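Long-range contacts in vibralactone Cyclase (PDB 6KD0), which catalyses the cyclization that forms the fused bicyclic beta-lactone of vibralactone, using an alpha/beta hydrolase fold: residues 95-100 with 128-133; 215-220 with 260-265; 234-239 with 308-313; 272-277 with 334-339. All blocks are in the same frame, centred on the assembly; numbering follows the deposited sequence.

Interaction 1. Residues 95-100 with 128-133; sequences YPLLYW and CAVSID
Tyr99 and Val130, on the face that also carries Leu97 and Cys128, together with Ile132 make the apolar centre of this pairing of parallel strands. The Tyr99 ring, its CG anti to the backbone N (chi1 -176°), crosses Val130 obliquely, CD1 lying 3.8 Å from Val130 CG1. Farther along the ring its hydroxyl end runs across Ile132 at about a right angle, with Tyr99 OH 3.4 Å from Ile132 CG2. An alanine in place of Tyr99 would remove this ring and probably leave Val130 CG1 and Ile132 CG2 less well packed. Nearer the start of the strands, Leu97 CD2 meets Val130 CG2 at 3.6 Å, while Cys128 SG sits obliquely beside the Tyr95 ring, 5.2 Å from its centroid.

The backbone supplies the polar part. Cys128 and Val130 each bond in both directions, Cys128 to Pro96 and Leu98, Val130 to Leu98 and Trp100; the straightest bond, Leu98 N to Cys128 O, spans 2.8 Å at 176°. At the far edge one water donates to Trp100 O, 2.9 Å away, and accepts from Ser131 OG and Ile132 N, bridging the ends of the two strands.

The two strands belong to a beta-alpha-beta unit through helix 115-125. Strand 171-176 flanks 97-101, strand 76-85 flanks 128-132, and helix 321-338 covers Leu98 and Trp100.

Interaction 2. Residues 215-220 with 260-265; sequences EAMPEE and SPLLFP
Leu263 and Leu262, on a short 3-10 turn, reach across to Ala216, Met217 and Pro218 in a contact without any hydrogen bond between the two segments. The tight part is around Leu263. Its CG stands anti to the carbonyl carbon (chi1 -55°), and the fork of the side chain divides its two methyls between two partners: CD1 comes within 3.6 Å of Ala216 CB, and CD2 meets Pro218 CG tip to tip at 3.8 Å. Both methyls also lie near the carbonyl oxygen of Ala216, so the leucine tip packs on backbone as well as side chain. An alanine replacing Leu263 would lose both methyls and would probably loosen the fit against Ala216 and Pro218 together.

Leu262 makes the looser part. Its CD2 is 4.0 Å from Met217 SD and 4.1 Å from Pro218 CD, both oblique approaches. The Met217 chain leaves the backbone away from the turn but bends at chi2 and chi3 (63° and 59°), which brings the sulfur back to the leucine. On the outer side the contact gives way to the exposed Glu219 and Glu220, which do not touch the 3-10 turn; Glu219 pairs instead with Lys222. The turn itself is held by Leu263 N bonding to Ser260 O at 2.9 Å, and Ser260 OG is bonded to Pro254 O and His213 N.

The contact joins the loop following strand 203-207 to the one preceding strand 273-278. Helix 284-296 packs on Met217 and Leu262 through Leu289, while helix 178-192 lies against Pro261.

Interaction 3. Residues 234-239 with 308-313; sequences APLLSK and GVPHAF
His311 occupies the histidine position of a probable Ser-His-Asp catalytic triad, and the Leu237 side chain covers one face of its imidazole. Both residues hold CG anti to the backbone N, so the two side chains run side by side in the same direction. The second torsion of Leu237, 64°, places CD2 over the ring centre, 3.8 Å from the centroid and 12° off the normal, a CH-pi contact. With ND1 bonded to Asp281 OD2 and NE2 to Ser177 OG, both edge nitrogens are engaged while the leucine methyl probably restricts tilting toward the face it covers; the carboxylate would be expected to favour a proton on ND1.

Leu236 takes the other common leucine form, CG anti to the carbonyl carbon, with an extended second torsion that carries CD1 to 3.7 Å from Pro310 CG and 3.4 Å from His311 O. Its positive phi, 73°, fits its place in the type II turn from Ala234 to Leu237, which directs Leu236 and Leu237 toward the histidine loop. Pro235 CB lies 4.0 Å from Pro310 CB, and Pro235 O is nearer still, 3.2 Å from the same Pro310 CB. No direct hydrogen bond joins the segments; a water donates to Pro235 O at 2.7 Å and accepts from His311 N at 2.9 Å.

A second type II turn, Pro310 to Phe313, leads into helix 313-316. Helix 18-24 touches Pro235 and Leu236 through Trp22, and Val309 and Pro310 through Phe18; Tyr208 meets the imidazole ring, and helix 321-338 touches Val309 and Phe313.

Interaction 4. Residues 272-277 with 334-339; sequences PLFFMS and MSWLFS
In this alpha/beta hydrolase fold the last long helix, 321-338, packs on a face of the central sheet, and here its C-terminal part runs nearly antiparallel to strand 273-278. The short segments make an angle of 172°, their axes 9.1 Å apart, a spacing bridged mainly by side chains from both elements.

Phe274 can be followed outward. CB points toward the helix, and chi1 of -172° sets CG anti to the backbone N. CB comes first, 3.9 Å from Trp336 CZ3 and 4.2 Å from Leu337 CD1, so it touches both the indole and the leucine. On the ring CD2 makes the nearest approach, 3.8 Å from Trp336 CE3, which lies at the phenylalanine edge, close to the ring plane. The two aromatic side chains cross obliquely rather than stacking face to face. At the far edge CE1 lies 3.8 Å from Met276 SD, which is in the ring plane; Glu329, Thr304 and Leu205 also touch the side chain.

The indole is placed by chi1 of 171°, and its benzo rim extends back along the strand to Leu273 O and Pro272 CB; Arg302 adds a cation-pi contact. Ser339 OG donates to Trp336 O. Leu337, with CG anti to its carbonyl carbon, sets CD2 3.5 Å from the O of Pro272, the residue just before the strand, and 4.1 Å from Pro272 CB.

Overall arrangement
Interactions 1, 3 and 4 are buried, whereas interaction 2 is only partly so, about 20 Å from the chain centre to its own centre. Interactions 1 and 4 share the central sheet and touch directly: Phe338 packs on Pro96 and Leu98, and Met334 on Trp100, so helix 321-338 spans both. Their chemistry differs, since interaction 1 rests on backbone hydrogen bonds between strands and interaction 4 on side chains between strand and helix. Interactions 2 and 3 join loops without direct hydrogen bonds, but of these two only interaction 3 holds a probable catalytic residue and a bridging water. Their segments alternate along the chain, with centres about 23 Å apart.

Interaction 1. Residues 95-100 with 128-133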
loop_
_atom_site.group_PDB
_atom_site.type_symbol
_atom_site.label_atom_id
_atom_site.label_comp_id
_atom_site.label_asym_id
_atom_site.label_seq_id
_atom_site.Cartn_x
_atom_site.Cartn_y
_atom_site.Cartn_z
ATOM N N TYR A 95 -17.653 -10.710 -9.030
ATOM C CA TYR A 95 -16.221 -10.712 -9.283
ATOM C C TYR A 95 -15.453 -10.842 -7.980
ATOM O O TYR A 95 -15.996 -10.564 -6.907
ATOM C CB TYR A 95 -15.803 -9.417 -9.992
ATOM C CG TYR A 95 -16.561 -9.202 -11.269
ATOM C CD1 TYR A 95 -16.123 -9.773 -12.458
ATOM C CD2 TYR A 95 -17.736 -8.461 -11.282
ATOM C CE1 TYR A 95 -16.820 -9.592 -13.637
ATOM C CE2 TYR A 95 -18.441 -8.264 -12.462
ATOM C CZ TYR A 95 -17.980 -8.830 -13.630
ATOM O OH TYR A 95 -18.697 -8.625 -14.788
ATOM N N PRO A 96 -14.182 -11.255 -8.041
ATOM C CA PRO A 96 -13.342 -11.196 -6.838
ATOM C C PRO A 96 -13.208 -9.765 -6.343
ATOM O O PRO A 96 -13.543 -8.799 -7.043
ATOM C CB PRO A 96 -11.994 -11.762 -7.296
ATOM C CG PRO A 96 -12.289 -12.495 -8.605
ATOM C CD PRO A 96 -13.458 -11.791 -9.212
ATOM N N LEU A 97 -12.704 -9.639 -5.110
ATOM C CA LEU A 97 -12.734 -8.393 -4.345
ATOM C C LEU A 97 -11.307 -7.944 -4.056
ATOM O O LEU A 97 -10.542 -8.689 -3.440
ATOM C CB LEU A 97 -13.483 -8.608 -3.023
ATOM C CG LEU A 97 -14.324 -7.495 -2.397
ATOM C CD1 LEU A 97 -14.383 -7.613 -0.870
ATOM C CD2 LEU A 97 -13.883 -6.132 -2.821
ATOM N N LEU A 98 -10.952 -6.736 -4.487
ATOM C CA LEU A 98 -9.665 -6.124 -4.177
ATOM C C LEU A 98 -9.892 -4.908 -3.284
ATOM O O LEU A 98 -10.616 -3.986 -3.668
ATOM C CB LEU A 98 -8.940 -5.696 -5.454
ATOM C CG LEU A 98 -7.664 -4.873 -5.240
ATOM C CD1 LEU A 98 -6.537 -5.727 -4.658
ATOM C CD2 LEU A 98 -7.228 -4.209 -6.545
ATOM N N TYR A 99 -9.263 -4.888 -2.113
ATOM C CA TYR A 99 -9.415 -3.781 -1.164
ATOM C C TYR A 99 -8.079 -3.049 -1.101
ATOM O O TYR A 99 -7.083 -3.624 -0.658
ATOM C CB TYR A 99 -9.832 -4.311 0.205
ATOM C CG TYR A 99 -10.108 -3.252 1.237
ATOM C CD1 TYR A 99 -11.360 -2.648 1.295
ATOM C CD2 TYR A 99 -9.148 -2.897 2.181
ATOM C CE1 TYR A 99 -11.655 -1.690 2.233
ATOM C CE2 TYR A 99 -9.432 -1.920 3.135
ATOM C CZ TYR A 99 -10.701 -1.333 3.153
ATOM O OH TYR A 99 -11.030 -0.386 4.091
ATOM N N TRP A 100 -8.061 -1.793 -1.544
ATOM C CA TRP A 100 -6.832 -1.044 -1.787
ATOM C C TRP A 100 -6.691 0.084 -0.773
ATOM O O TRP A 100 -7.643 0.850 -0.552
ATOM C CB TRP A 100 -6.818 -0.489 -3.222
ATOM C CG TRP A 100 -5.682 0.438 -3.436
ATOM C CD1 TRP A 100 -5.663 1.788 -3.179
ATOM C CD2 TRP A 100 -4.361 0.091 -3.869
ATOM N NE1 TRP A 100 -4.417 2.298 -3.457
ATOM C CE2 TRP A 100 -3.603 1.281 -3.889
ATOM C CE3 TRP A 100 -3.752 -1.105 -4.272
ATOM C CZ2 TRP A 100 -2.264 1.310 -4.286
ATOM C CZ3 TRP A 100 -2.414 -1.073 -4.659
ATOM C CH2 TRP A 100 -1.690 0.129 -4.660
ATOM N N CYS A 128 -13.684 -6.307 -8.613
ATOM C CA CYS A 128 -14.202 -5.094 -8.001
ATOM C C CYS A 128 -13.146 -4.557 -7.045
ATOM O O CYS A 128 -12.690 -5.280 -6.157
ATOM C CB CYS A 128 -15.500 -5.361 -7.240
ATOM S SG CYS A 128 -16.817 -5.981 -8.298
ATOM N N ALA A 129 -12.755 -3.307 -7.234
ATOM C CA ALA A 129 -11.787 -2.664 -6.358
ATOM C C ALA A 129 -12.505 -1.750 -5.380
ATOM O O ALA A 129 -13.556 -1.184 -5.688
ATOM C CB ALA A 129 -10.758 -1.865 -7.149
ATOM N N VAL A 130 -11.922 -1.600 -4.194
ATOM C CA VAL A 130 -12.453 -0.721 -3.159
ATOM C C VAL A 130 -11.308 0.145 -2.657
ATOM O O VAL A 130 -10.211 -0.367 -2.409
ATOM C CB VAL A 130 -13.059 -1.534 -1.996
ATOM C CG1 VAL A 130 -13.696 -0.606 -0.978
ATOM C CG2 VAL A 130 -14.045 -2.555 -2.520
ATOM N N SER A 131 -11.556 1.444 -2.526
ATOM C CA SER A 131 -10.585 2.417 -2.034
ATOM C C SER A 131 -11.257 3.262 -0.958
ATOM O O SER A 131 -12.411 3.663 -1.126
ATOM C CB SER A 131 -10.100 3.304 -3.173
ATOM O OG SER A 131 -8.978 4.076 -2.765
ATOM N N ILE A 132 -10.563 3.547 0.143
ATOM C CA ILE A 132 -11.225 4.203 1.271
ATOM C C ILE A 132 -10.433 5.413 1.763
ATOM O O ILE A 132 -9.195 5.444 1.727
ATOM C CB ILE A 132 -11.515 3.218 2.432
ATOM C CG1 ILE A 132 -10.300 3.027 3.359
ATOM C CG2 ILE A 132 -12.082 1.911 1.883
ATOM C CD1 ILE A 132 -9.117 2.280 2.716
ATOM N N ASP A 133 -11.178 6.421 2.230
ATOM C CA ASP A 133 -10.607 7.672 2.726
ATOM C C ASP A 133 -10.441 7.595 4.246
ATOM O O ASP A 133 -11.164 8.232 5.019
ATOM C CB ASP A 133 -11.494 8.848 2.326
ATOM C CG ASP A 133 -11.489 9.101 0.822
ATOM O OD1 ASP A 133 -10.620 8.530 0.126
ATOM O OD2 ASP A 133 -12.355 9.868 0.342
HETATM O O HOH W 1 -7.499 3.694 -0.426
#

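Interaction 2. Residues 215-220 with 260-265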
loop_
_atom_site.group_PDB
_atom_site.type_symbol
_atom_site.label_atom_id
_atom_site.label_comp_id
_atom_site.label_asym_id
_atom_site.label_seq_id
_atom_site.Cartn_x
_atom_site.Cartn_y
_atom_site.Cartn_z
ATOM N N GLU A 215 11.779 3.464 17.552
ATOM C CA GLU A 215 11.969 3.296 18.985
ATOM C C GLU A 215 11.486 1.942 19.487
ATOM O O GLU A 215 11.760 1.601 20.640
ATOM C CB GLU A 215 11.276 4.440 19.726
ATOM C CG GLU A 215 11.819 5.800 19.283
ATOM C CD GLU A 215 11.307 6.959 20.116
ATOM O OE1 GLU A 215 11.953 8.030 20.101
ATOM O OE2 GLU A 215 10.257 6.803 20.775
ATOM N N ALA A 216 10.806 1.158 18.652
ATOM C CA ALA A 216 10.339 -0.170 19.036
ATOM C C ALA A 216 11.012 -1.296 18.261
ATOM O O ALA A 216 10.607 -2.453 18.410
ATOM C CB ALA A 216 8.819 -0.269 18.858
ATOM N N MET A 217 11.998 -0.989 17.421
ATOM C CA MET A 217 12.717 -2.023 16.694
ATOM C C MET A 217 13.359 -2.990 17.685
ATOM O O MET A 217 14.115 -2.554 18.563
ATOM C CB MET A 217 13.789 -1.397 15.810
ATOM C CG MET A 217 14.564 -2.384 14.981
ATOM S SD MET A 217 13.510 -3.239 13.807
ATOM C CE MET A 217 12.865 -1.858 12.859
ATOM N N PRO A 218 13.090 -4.291 17.588
ATOM C CA PRO A 218 13.673 -5.229 18.554
ATOM C C PRO A 218 15.189 -5.214 18.464
ATOM O O PRO A 218 15.765 -5.146 17.375
ATOM C CB PRO A 218 13.086 -6.579 18.134
ATOM C CG PRO A 218 11.833 -6.223 17.414
ATOM C CD PRO A 218 12.190 -4.980 16.655
ATOM N N GLU A 219 15.828 -5.233 19.638
ATOM C CA GLU A 219 17.283 -5.115 19.706
ATOM C C GLU A 219 17.972 -6.117 18.785
ATOM O O GLU A 219 18.899 -5.759 18.048
ATOM C CB GLU A 219 17.752 -5.298 21.152
ATOM C CG GLU A 219 19.166 -4.786 21.415
ATOM C CD GLU A 219 19.308 -3.287 21.199
ATOM O OE1 GLU A 219 18.384 -2.523 21.572
ATOM O OE2 GLU A 219 20.360 -2.873 20.665
ATOM N N GLU A 220 17.508 -7.367 18.785
ATOM C CA GLU A 220 18.182 -8.410 18.019
ATOM C C GLU A 220 18.177 -8.137 16.522
ATOM O O GLU A 220 18.971 -8.742 15.793
ATOM C CB GLU A 220 17.523 -9.762 18.265
ATOM C CG GLU A 220 16.108 -9.819 17.738
ATOM C CD GLU A 220 15.257 -10.844 18.434
ATOM O OE1 GLU A 220 15.398 -12.043 18.108
ATOM O OE2 GLU A 220 14.443 -10.447 19.299
ATOM N N SER A 260 2.955 -0.741 14.911
ATOM C CA SER A 260 4.141 -1.411 14.387
ATOM C C SER A 260 3.774 -2.846 14.052
ATOM O O SER A 260 3.915 -3.734 14.907
ATOM C CB SER A 260 5.267 -1.385 15.420
ATOM O OG SER A 260 5.659 -0.068 15.707
ATOM N N PRO A 261 3.326 -3.136 12.828
ATOM C CA PRO A 261 2.860 -4.499 12.521
ATOM C C PRO A 261 3.942 -5.563 12.619
ATOM O O PRO A 261 3.603 -6.744 12.757
ATOM C CB PRO A 261 2.325 -4.375 11.088
ATOM C CG PRO A 261 3.002 -3.140 10.532
ATOM C CD PRO A 261 3.104 -2.210 11.704
ATOM N N LEU A 262 5.223 -5.188 12.502
ATOM C CA LEU A 262 6.325 -6.109 12.756
ATOM C C LEU A 262 6.186 -6.817 14.098
ATOM O O LEU A 262 6.635 -7.963 14.245
ATOM C CB LEU A 262 7.657 -5.353 12.716
ATOM C CG LEU A 262 8.946 -6.173 12.745
ATOM C CD1 LEU A 262 9.196 -6.785 11.361
ATOM C CD2 LEU A 262 10.122 -5.300 13.166
ATOM N N LEU A 263 5.555 -6.162 15.077
ATOM C CA LEU A 263 5.548 -6.595 16.470
ATOM C C LEU A 263 4.301 -7.392 16.875
ATOM O O LEU A 263 4.121 -7.662 18.070
ATOM C CB LEU A 263 5.685 -5.375 17.386
ATOM C CG LEU A 263 6.910 -4.499 17.095
ATOM C CD1 LEU A 263 7.008 -3.333 18.065
ATOM C CD2 LEU A 263 8.200 -5.334 17.131
ATOM N N PHE A 264 3.435 -7.760 15.938
ATOM C CA PHE A 264 2.398 -8.732 16.277
ATOM C C PHE A 264 3.049 -9.992 16.836
ATOM O O PHE A 264 4.078 -10.443 16.317
ATOM C CB PHE A 264 1.540 -9.096 15.062
ATOM C CG PHE A 264 0.420 -8.137 14.818
ATOM C CD1 PHE A 264 -0.760 -8.239 15.531
ATOM C CD2 PHE A 264 0.563 -7.107 13.899
ATOM C CE1 PHE A 264 -1.797 -7.352 15.318
ATOM C CE2 PHE A 264 -0.470 -6.206 13.686
ATOM C CZ PHE A 264 -1.648 -6.325 14.398
ATOM N N PRO A 265 2.487 -10.572 17.900
ATOM C CA PRO A 265 3.088 -11.781 18.490
ATOM C C PRO A 265 3.255 -12.919 17.502
ATOM O O PRO A 265 4.212 -13.693 17.613
ATOM C CB PRO A 265 2.102 -12.150 19.603
ATOM C CG PRO A 265 1.407 -10.860 19.940
ATOM C CD PRO A 265 1.332 -10.077 18.667
#

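Interaction 3. Residues 234-239 with 308-313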
loop_
_atom_site.group_PDB
_atom_site.type_symbol
_atom_site.label_atom_id
_atom_site.label_comp_id
_atom_site.label_asym_id
_atom_site.label_seq_id
_atom_site.Cartn_x
_atom_site.Cartn_y
_atom_site.Cartn_z
ATOM N N ALA A 234 17.912 9.811 0.883
ATOM C CA ALA A 234 17.494 9.312 -0.418
ATOM C C ALA A 234 16.454 10.246 -1.037
ATOM O O ALA A 234 15.704 10.917 -0.323
ATOM C CB ALA A 234 16.920 7.904 -0.304
ATOM N N PRO A 235 16.391 10.308 -2.366
ATOM C CA PRO A 235 15.316 11.061 -3.011
ATOM C C PRO A 235 13.950 10.628 -2.493
ATOM O O PRO A 235 13.711 9.448 -2.214
ATOM C CB PRO A 235 15.485 10.709 -4.494
ATOM C CG PRO A 235 16.913 10.308 -4.632
ATOM C CD PRO A 235 17.244 9.616 -3.349
ATOM N N LEU A 236 13.058 11.613 -2.352
ATOM C CA LEU A 236 11.625 11.450 -2.110
ATOM C C LEU A 236 11.292 10.974 -0.697
ATOM O O LEU A 236 10.145 11.091 -0.282
ATOM C CB LEU A 236 10.980 10.487 -3.134
ATOM C CG LEU A 236 11.142 10.799 -4.626
ATOM C CD1 LEU A 236 10.389 9.771 -5.445
ATOM C CD2 LEU A 236 10.655 12.213 -4.962
ATOM N N LEU A 237 12.254 10.431 0.055
ATOM C CA LEU A 237 11.993 10.074 1.447
ATOM C C LEU A 237 13.295 10.002 2.231
ATOM O O LEU A 237 14.110 9.102 2.011
ATOM C CB LEU A 237 11.248 8.737 1.555
ATOM C CG LEU A 237 10.924 8.325 2.998
ATOM C CD1 LEU A 237 9.951 9.323 3.653
ATOM C CD2 LEU A 237 10.352 6.892 3.050
ATOM N N SER A 238 13.493 10.941 3.146
ATOM C CA SER A 238 14.665 10.972 4.001
ATOM C C SER A 238 14.324 10.337 5.345
ATOM O O SER A 238 13.152 10.170 5.689
ATOM C CB SER A 238 15.141 12.413 4.180
ATOM O OG SER A 238 14.169 13.175 4.883
ATOM N N LYS A 239 15.370 9.931 6.074
ATOM C CA LYS A 239 15.214 9.505 7.465
ATOM C C LYS A 239 14.504 10.564 8.297
ATOM O O LYS A 239 13.618 10.261 9.110
ATOM C CB LYS A 239 16.592 9.196 8.060
ATOM C CG LYS A 239 16.594 9.014 9.571
ATOM C CD LYS A 239 17.974 8.562 10.054
ATOM C CE LYS A 239 17.923 8.060 11.485
ATOM N NZ LYS A 239 18.165 9.142 12.473
ATOM N N GLY A 308 18.166 0.842 -6.926
ATOM C CA GLY A 308 18.541 2.146 -7.443
ATOM C C GLY A 308 17.409 3.123 -7.681
ATOM O O GLY A 308 17.628 4.150 -8.341
ATOM N N VAL A 309 16.207 2.847 -7.183
ATOM C CA VAL A 309 15.126 3.826 -7.304
ATOM C C VAL A 309 14.511 4.106 -5.938
ATOM O O VAL A 309 14.513 3.231 -5.052
ATOM C CB VAL A 309 14.059 3.371 -8.312
ATOM C CG1 VAL A 309 14.595 3.569 -9.722
ATOM C CG2 VAL A 309 13.687 1.932 -8.083
ATOM N N PRO A 310 13.984 5.306 -5.731
ATOM C CA PRO A 310 13.501 5.701 -4.407
ATOM C C PRO A 310 12.057 5.276 -4.135
ATOM O O PRO A 310 11.313 4.810 -5.001
ATOM C CB PRO A 310 13.618 7.223 -4.461
ATOM C CG PRO A 310 13.305 7.538 -5.879
ATOM C CD PRO A 310 13.985 6.446 -6.668
ATOM N N HIS A 311 11.680 5.474 -2.879
ATOM C CA HIS A 311 10.323 5.284 -2.375
ATOM C C HIS A 311 9.292 5.994 -3.243
ATOM O O HIS A 311 9.348 7.216 -3.423
ATOM C CB HIS A 311 10.281 5.823 -0.948
ATOM C CG HIS A 311 9.079 5.416 -0.155
ATOM N ND1 HIS A 311 9.055 4.280 0.625
ATOM C CD2 HIS A 311 7.892 6.034 0.040
ATOM C CE1 HIS A 311 7.898 4.207 1.257
ATOM N NE2 HIS A 311 7.173 5.259 0.917
ATOM N N ALA A 312 8.356 5.220 -3.790
ATOM C CA ALA A 312 7.225 5.747 -4.553
ATOM C C ALA A 312 7.640 6.431 -5.845
ATOM O O ALA A 312 6.924 7.326 -6.318
ATOM C CB ALA A 312 6.394 6.733 -3.730
ATOM N N PHE A 313 8.792 6.048 -6.413
ATOM C CA PHE A 313 9.230 6.656 -7.667
ATOM C C PHE A 313 8.228 6.417 -8.786
ATOM O O PHE A 313 8.151 7.220 -9.719
ATOM C CB PHE A 313 10.594 6.114 -8.078
ATOM C CG PHE A 313 10.508 4.828 -8.848
ATOM C CD1 PHE A 313 10.336 3.622 -8.185
ATOM C CD2 PHE A 313 10.567 4.830 -10.234
ATOM C CE1 PHE A 313 10.240 2.430 -8.900
ATOM C CE2 PHE A 313 10.464 3.650 -10.946
ATOM C CZ PHE A 313 10.300 2.452 -10.279
HETATM O O HOH W 2 13.369 6.989 -1.043
#

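Interaction 4. Residues 272-277 with 334-339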
loop_
_atom_site.group_PDB
_atom_site.type_symbol
_atom_site.label_atom_id
_atom_site.label_comp_id
_atom_site.label_asym_id
_atom_site.label_seq_id
_atom_site.Cartn_x
_atom_site.Cartn_y
_atom_site.Cartn_z
ATOM N N PRO A 272 -1.138 -15.243 1.683
ATOM C CA PRO A 272 0.052 -15.192 0.835
ATOM C C PRO A 272 0.388 -13.743 0.517
ATOM O O PRO A 272 -0.500 -12.918 0.312
ATOM C CB PRO A 272 -0.356 -15.975 -0.418
ATOM C CG PRO A 272 -1.555 -16.777 -0.022
ATOM C CD PRO A 272 -2.214 -16.090 1.137
ATOM N N LEU A 273 1.679 -13.433 0.515
ATOM C CA LEU A 273 2.159 -12.059 0.524
ATOM C C LEU A 273 3.044 -11.796 -0.682
ATOM O O LEU A 273 4.068 -12.462 -0.854
ATOM C CB LEU A 273 2.934 -11.774 1.809
ATOM C CG LEU A 273 3.654 -10.431 1.858
ATOM C CD1 LEU A 273 2.657 -9.281 1.804
ATOM C CD2 LEU A 273 4.492 -10.358 3.124
ATOM N N PHE A 274 2.680 -10.785 -1.472
ATOM C CA PHE A 274 3.489 -10.272 -2.572
ATOM C C PHE A 274 4.037 -8.921 -2.127
ATOM O O PHE A 274 3.269 -7.972 -1.920
ATOM C CB PHE A 274 2.663 -10.155 -3.855
ATOM C CG PHE A 274 3.472 -9.821 -5.095
ATOM C CD1 PHE A 274 3.753 -8.507 -5.433
ATOM C CD2 PHE A 274 3.897 -10.826 -5.950
ATOM C CE1 PHE A 274 4.477 -8.206 -6.578
ATOM C CE2 PHE A 274 4.626 -10.536 -7.096
ATOM C CZ PHE A 274 4.914 -9.219 -7.412
ATOM N N PHE A 275 5.358 -8.839 -1.988
ATOM C CA PHE A 275 6.033 -7.704 -1.383
ATOM C C PHE A 275 6.880 -7.007 -2.436
ATOM O O PHE A 275 7.643 -7.660 -3.158
ATOM C CB PHE A 275 6.902 -8.177 -0.214
ATOM C CG PHE A 275 7.276 -7.095 0.739
ATOM C CD1 PHE A 275 8.258 -6.176 0.411
ATOM C CD2 PHE A 275 6.643 -6.997 1.978
ATOM C CE1 PHE A 275 8.604 -5.164 1.297
ATOM C CE2 PHE A 275 6.993 -5.986 2.866
ATOM C CZ PHE A 275 7.968 -5.080 2.519
ATOM N N MET A 276 6.737 -5.689 -2.541
ATOM C CA MET A 276 7.482 -4.914 -3.522
ATOM C C MET A 276 8.323 -3.886 -2.787
ATOM O O MET A 276 7.802 -3.146 -1.953
ATOM C CB MET A 276 6.537 -4.228 -4.506
ATOM C CG MET A 276 5.585 -5.190 -5.146
ATOM S SD MET A 276 4.548 -4.386 -6.360
ATOM C CE MET A 276 5.719 -4.182 -7.703
ATOM N N SER A 277 9.610 -3.829 -3.109
ATOM C CA SER A 277 10.562 -2.994 -2.395
ATOM C C SER A 277 11.302 -2.087 -3.365
ATOM O O SER A 277 11.597 -2.478 -4.498
ATOM C CB SER A 277 11.566 -3.853 -1.623
ATOM O OG SER A 277 12.391 -3.062 -0.763
ATOM N N MET A 334 -0.939 -9.010 -8.124
ATOM C CA MET A 334 -2.374 -9.164 -7.894
ATOM C C MET A 334 -2.922 -10.389 -8.615
ATOM O O MET A 334 -3.721 -11.148 -8.054
ATOM C CB MET A 334 -3.124 -7.917 -8.343
ATOM C CG MET A 334 -2.810 -6.688 -7.488
ATOM S SD MET A 334 -3.646 -5.203 -8.051
ATOM C CE MET A 334 -3.272 -4.118 -6.651
ATOM N N SER A 335 -2.556 -10.556 -9.886
ATOM C CA SER A 335 -3.051 -11.698 -10.649
ATOM C C SER A 335 -2.610 -13.006 -10.019
ATOM O O SER A 335 -3.389 -13.959 -9.974
ATOM C CB SER A 335 -2.581 -11.614 -12.097
ATOM O OG SER A 335 -3.445 -10.759 -12.806
ATOM N N TRP A 336 -1.368 -13.068 -9.524
ATOM C CA TRP A 336 -0.900 -14.251 -8.810
ATOM C C TRP A 336 -1.780 -14.531 -7.606
ATOM O O TRP A 336 -2.282 -15.648 -7.429
ATOM C CB TRP A 336 0.558 -14.072 -8.387
ATOM C CG TRP A 336 1.051 -15.153 -7.473
ATOM C CD1 TRP A 336 1.113 -16.496 -7.737
ATOM C CD2 TRP A 336 1.533 -14.984 -6.134
ATOM N NE1 TRP A 336 1.620 -17.170 -6.645
ATOM C CE2 TRP A 336 1.883 -16.267 -5.648
ATOM C CE3 TRP A 336 1.713 -13.872 -5.306
ATOM C CZ2 TRP A 336 2.396 -16.467 -4.363
ATOM C CZ3 TRP A 336 2.214 -14.066 -4.029
ATOM C CH2 TRP A 336 2.558 -15.361 -3.573
ATOM N N LEU A 337 -2.022 -13.506 -6.786
ATOM C CA LEU A 337 -2.848 -13.698 -5.599
ATOM C C LEU A 337 -4.267 -14.138 -5.958
ATOM O O LEU A 337 -4.826 -15.041 -5.326
ATOM C CB LEU A 337 -2.865 -12.415 -4.775
ATOM C CG LEU A 337 -1.498 -12.033 -4.211
ATOM C CD1 LEU A 337 -1.535 -10.614 -3.597
ATOM C CD2 LEU A 337 -1.034 -13.057 -3.179
ATOM N N PHE A 338 -4.868 -13.512 -6.965
ATOM C CA PHE A 338 -6.212 -13.901 -7.367
ATOM C C PHE A 338 -6.236 -15.285 -8.015
ATOM O O PHE A 338 -7.288 -15.935 -8.011
ATOM C CB PHE A 338 -6.807 -12.852 -8.300
ATOM C CG PHE A 338 -7.356 -11.633 -7.585
ATOM C CD1 PHE A 338 -8.405 -11.746 -6.681
ATOM C CD2 PHE A 338 -6.824 -10.378 -7.828
ATOM C CE1 PHE A 338 -8.913 -10.634 -6.039
ATOM C CE2 PHE A 338 -7.325 -9.253 -7.181
ATOM C CZ PHE A 338 -8.366 -9.381 -6.285
ATOM N N SER A 339 -5.103 -15.762 -8.543
ATOM C CA SER A 339 -5.061 -17.095 -9.138
ATOM C C SER A 339 -5.194 -18.202 -8.107
ATOM O O SER A 339 -5.353 -19.364 -8.494
ATOM C CB SER A 339 -3.767 -17.303 -9.928
ATOM O OG SER A 339 -2.685 -17.533 -9.037
#